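Local structure of chitin binding protein (Streptomyces lividans, 5FTZ) at residues K12-G17 with Q68-T73. The protein is a copper-dependent lytic polysaccharide monooxygenase of family AA10 that probably cleaves chitin oxidatively. Sequence-based numbering, arbitrary orientation.
Sequences KVCQNG and QAWPTT
Val13 reaches out from the short helix 10-15 and sets one methyl, CG2, against two neighbours of the facing loop at once: CZ3 of Trp70 at 4.2 Å and CG of Pro71 at 4.4 Å. CG2 approaches the indole obliquely. Val19, from outside the two segments, touches both Val13 and Pro71.

One residue further along the helix, Cys14 brings its sulfur to the same corner of the indole, the benzo end led by CZ3. SG lies 4.1 Å from CZ3 of Trp70 and 5.3 Å from the centroid of the six-membered ring, 88° off the ring normal: an edge-on sulfur-aromatic contact, with the sulfur nearly in the plane of the ring. Chi1 of -73° swings SG beside its own backbone N and anti to the carbonyl carbon, and from there it closes the disulfide with Cys22. The covalent bond thus pins the sulfur that borders the tryptophan.

In this AA10 monooxygenase, with its immunoglobulin-like β-sandwich core, the helix belongs to the long excursion between strands 2-6 and 80-87, and residues 68-73 lie near the far end of that excursion and lead into the short strand 73-74, which pairs in parallel with strand 162-171. The contact therefore brings an early and a late part of the excursion together, through apolar surface and sulfur, with no hydrogen bond from one segment to the other.

The indole has partners beyond the two segments. Its NE1 is hydrogen-bonded to the carbonyl O of Ser61, Arg10 makes a cation-pi contact with the ring, and Asp169 of strand 162-171 touches the side chain.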
ATOM      1  N   LYS A  12     -12.695  12.415  23.045  1.00  8.70           N
ATOM      2  CA  LYS A  12     -12.053  11.940  24.264  1.00  9.81           C
ATOM      3  C   LYS A  12     -12.579  12.648  25.494  1.00 10.04           C
ATOM      4  O   LYS A  12     -12.728  11.985  26.545  1.00 10.39           O
ATOM      5  CB  LYS A  12     -10.544  12.084  24.132  1.00 10.67           C
ATOM      6  CG  LYS A  12      -9.724  11.531  25.304  1.00 11.72           C
ATOM      7  CD  LYS A  12     -10.032  10.073  25.607  1.00 12.39           C
ATOM      8  CE  LYS A  12      -8.988   9.528  26.572  1.00 14.33           C
ATOM      9  NZ  LYS A  12      -9.235   8.082  26.745  1.00 16.80           N
ATOM     10  N   VAL A  13     -12.900  13.939  25.442  1.00  9.54           N
ATOM     11  CA  VAL A  13     -13.510  14.569  26.587  1.00 11.42           C
ATOM     12  C   VAL A  13     -14.884  14.002  26.861  1.00 11.33           C
ATOM     13  O   VAL A  13     -15.290  13.925  28.033  1.00 11.98           O
ATOM     14  CB  VAL A  13     -13.554  16.108  26.575  1.00 13.28           C
ATOM     15  CG1 VAL A  13     -12.137  16.674  26.469  1.00 14.33           C
ATOM     16  CG2 VAL A  13     -14.424  16.698  25.566  1.00 13.35           C
ATOM     17  N   CYS A  14     -15.579  13.531  25.845  1.00 10.28           N
ATOM     18  CA  CYS A  14     -16.850  12.812  26.058  1.00 11.74           C
ATOM     19  C   CYS A  14     -16.575  11.446  26.731  1.00 13.21           C
ATOM     20  O   CYS A  14     -17.184  11.121  27.781  1.00 19.78           O
ATOM     21  CB  CYS A  14     -17.546  12.681  24.706  1.00 12.12           C
ATOM     22  SG  CYS A  14     -18.272  14.183  24.047  1.00 13.98           S
ATOM     23  N   GLN A  15     -15.587  10.715  26.315  1.00 11.03           N
ATOM     24  CA  GLN A  15     -15.316   9.398  26.910  1.00 12.22           C
ATOM     25  C   GLN A  15     -14.785   9.521  28.342  1.00 12.41           C
ATOM     26  O   GLN A  15     -15.129   8.665  29.197  1.00 13.95           O
ATOM     27  CB  GLN A  15     -14.397   8.590  26.041  1.00 13.13           C
ATOM     28  CG  GLN A  15     -14.102   7.181  26.552  1.00 13.59           C
ATOM     29  CD  GLN A  15     -12.947   7.177  27.512  1.00 16.55           C
ATOM     30  OE1 GLN A  15     -12.058   8.044  27.509  1.00 17.35           O
ATOM     31  NE2 GLN A  15     -12.923   6.151  28.369  1.00 18.34           N
ATOM     32  N   ASN A  16     -14.003  10.543  28.647  1.00 12.37           N
ATOM     33  CA  ASN A  16     -13.232  10.543  29.864  1.00 14.12           C
ATOM     34  C   ASN A  16     -13.985  11.107  31.060  1.00 15.79           C
ATOM     35  O   ASN A  16     -13.417  11.164  32.142  1.00 17.53           O
ATOM     36  CB  ASN A  16     -11.832  11.104  29.644  1.00 16.86           C
ATOM     37  CG  ASN A  16     -11.788  12.554  29.583  1.00 16.69           C
ATOM     38  OD1 ASN A  16     -12.789  13.245  29.845  1.00 18.06           O
ATOM     39  ND2 ASN A  16     -10.589  13.085  29.151  1.00 18.10           N
ATOM     40  N   GLY A  17     -15.237  11.496  30.864  1.00 16.02           N
ATOM     41  CA  GLY A  17     -16.027  11.961  31.997  1.00 19.28           C
ATOM     42  C   GLY A  17     -16.050  13.452  32.127  1.00 17.76           C
ATOM     43  O   GLY A  17     -16.722  13.990  33.011  1.00 19.07           O
ATOM     44  N   GLN A  68     -23.137  24.446  27.802  1.00 11.25           N
ATOM     45  CA  GLN A  68     -21.982  25.197  28.237  1.00 11.72           C
ATOM     46  C   GLN A  68     -20.872  25.134  27.168  1.00 11.38           C
ATOM     47  O   GLN A  68     -20.875  24.268  26.282  1.00  9.65           O
ATOM     48  CB  GLN A  68     -21.507  24.629  29.540  1.00 13.52           C
ATOM     49  CG  GLN A  68     -22.541  24.735  30.696  1.00 15.96           C
ATOM     50  CD  GLN A  68     -22.713  26.135  31.136  1.00 20.32           C
ATOM     51  OE1 GLN A  68     -21.867  26.669  31.804  1.00 27.51           O
ATOM     52  NE2 GLN A  68     -23.781  26.781  30.678  1.00 19.49           N
ATOM     53  N   ALA A  69     -19.908  26.025  27.238  1.00 11.39           N
ATOM     54  CA  ALA A  69     -18.760  25.938  26.357  1.00 11.46           C
ATOM     55  C   ALA A  69     -18.009  24.605  26.484  1.00 10.31           C
ATOM     56  O   ALA A  69     -17.926  23.989  27.536  1.00 11.64           O
ATOM     57  CB  ALA A  69     -17.791  27.064  26.667  1.00 14.42           C
ATOM     58  N   TRP A  70     -17.483  24.111  25.372  1.00 10.13           N
ATOM     59  CA  TRP A  70     -16.582  22.994  25.444  1.00 10.42           C
ATOM     60  C   TRP A  70     -15.396  23.346  26.297  1.00 11.02           C
ATOM     61  O   TRP A  70     -14.944  24.459  26.281  1.00 11.78           O
ATOM     62  CB  TRP A  70     -16.060  22.577  24.071  1.00 10.18           C
ATOM     63  CG  TRP A  70     -17.077  21.968  23.136  1.00  9.41           C
ATOM     64  CD1 TRP A  70     -17.718  22.592  22.112  1.00  9.98           C
ATOM     65  CD2 TRP A  70     -17.501  20.598  23.123  1.00  9.49           C
ATOM     66  NE1 TRP A  70     -18.528  21.711  21.495  1.00 10.28           N
ATOM     67  CE2 TRP A  70     -18.431  20.477  22.095  1.00  9.83           C
ATOM     68  CE3 TRP A  70     -17.177  19.472  23.884  1.00  9.46           C
ATOM     69  CZ2 TRP A  70     -19.035  19.265  21.788  1.00  9.84           C
ATOM     70  CZ3 TRP A  70     -17.801  18.266  23.556  1.00 10.05           C
ATOM     71  CH2 TRP A  70     -18.687  18.181  22.542  1.00 10.34           C
ATOM     72  N   PRO A  71     -14.889  22.378  27.075  1.00 11.42           N
ATOM     73  CA  PRO A  71     -13.606  22.648  27.763  1.00 11.26           C
ATOM     74  C   PRO A  71     -12.499  22.814  26.783  1.00 11.84           C
ATOM     75  O   PRO A  71     -12.504  22.184  25.715  1.00 11.55           O
ATOM     76  CB  PRO A  71     -13.367  21.399  28.614  1.00 12.61           C
ATOM     77  CG  PRO A  71     -14.170  20.351  28.023  1.00 14.29           C
ATOM     78  CD  PRO A  71     -15.325  20.998  27.290  1.00 12.40           C
ATOM     79  N   THR A  72     -11.495  23.600  27.142  1.00 11.53           N
ATOM     80  CA  THR A  72     -10.390  23.871  26.205  1.00 13.11           C
ATOM     81  C   THR A  72      -9.034  23.565  26.835  1.00 13.02           C
ATOM     82  O   THR A  72      -8.874  23.625  28.057  1.00 14.53           O
ATOM     83  CB  THR A  72     -10.320  25.336  25.769  1.00 15.25           C
ATOM     84  OG1 THR A  72      -9.952  26.162  26.878  1.00 18.74           O
ATOM     85  CG2 THR A  72     -11.596  25.885  25.215  1.00 14.49           C
ATOM     86  N   THR A  73      -8.052  23.290  25.986  1.00 11.01           N
ATOM     87  CA  THR A  73      -6.670  23.161  26.354  1.00 11.26           C
ATOM     88  C   THR A  73      -6.015  24.520  26.066  1.00 12.49           C
ATOM     89  O   THR A  73      -6.081  25.042  24.947  1.00 10.90           O
ATOM     90  CB  THR A  73      -5.992  22.077  25.551  1.00 13.06           C
ATOM     91  OG1 THR A  73      -6.624  20.807  25.780  1.00 14.10           O
ATOM     92  CG2 THR A  73      -4.500  21.931  25.892  1.00 13.44           C
TER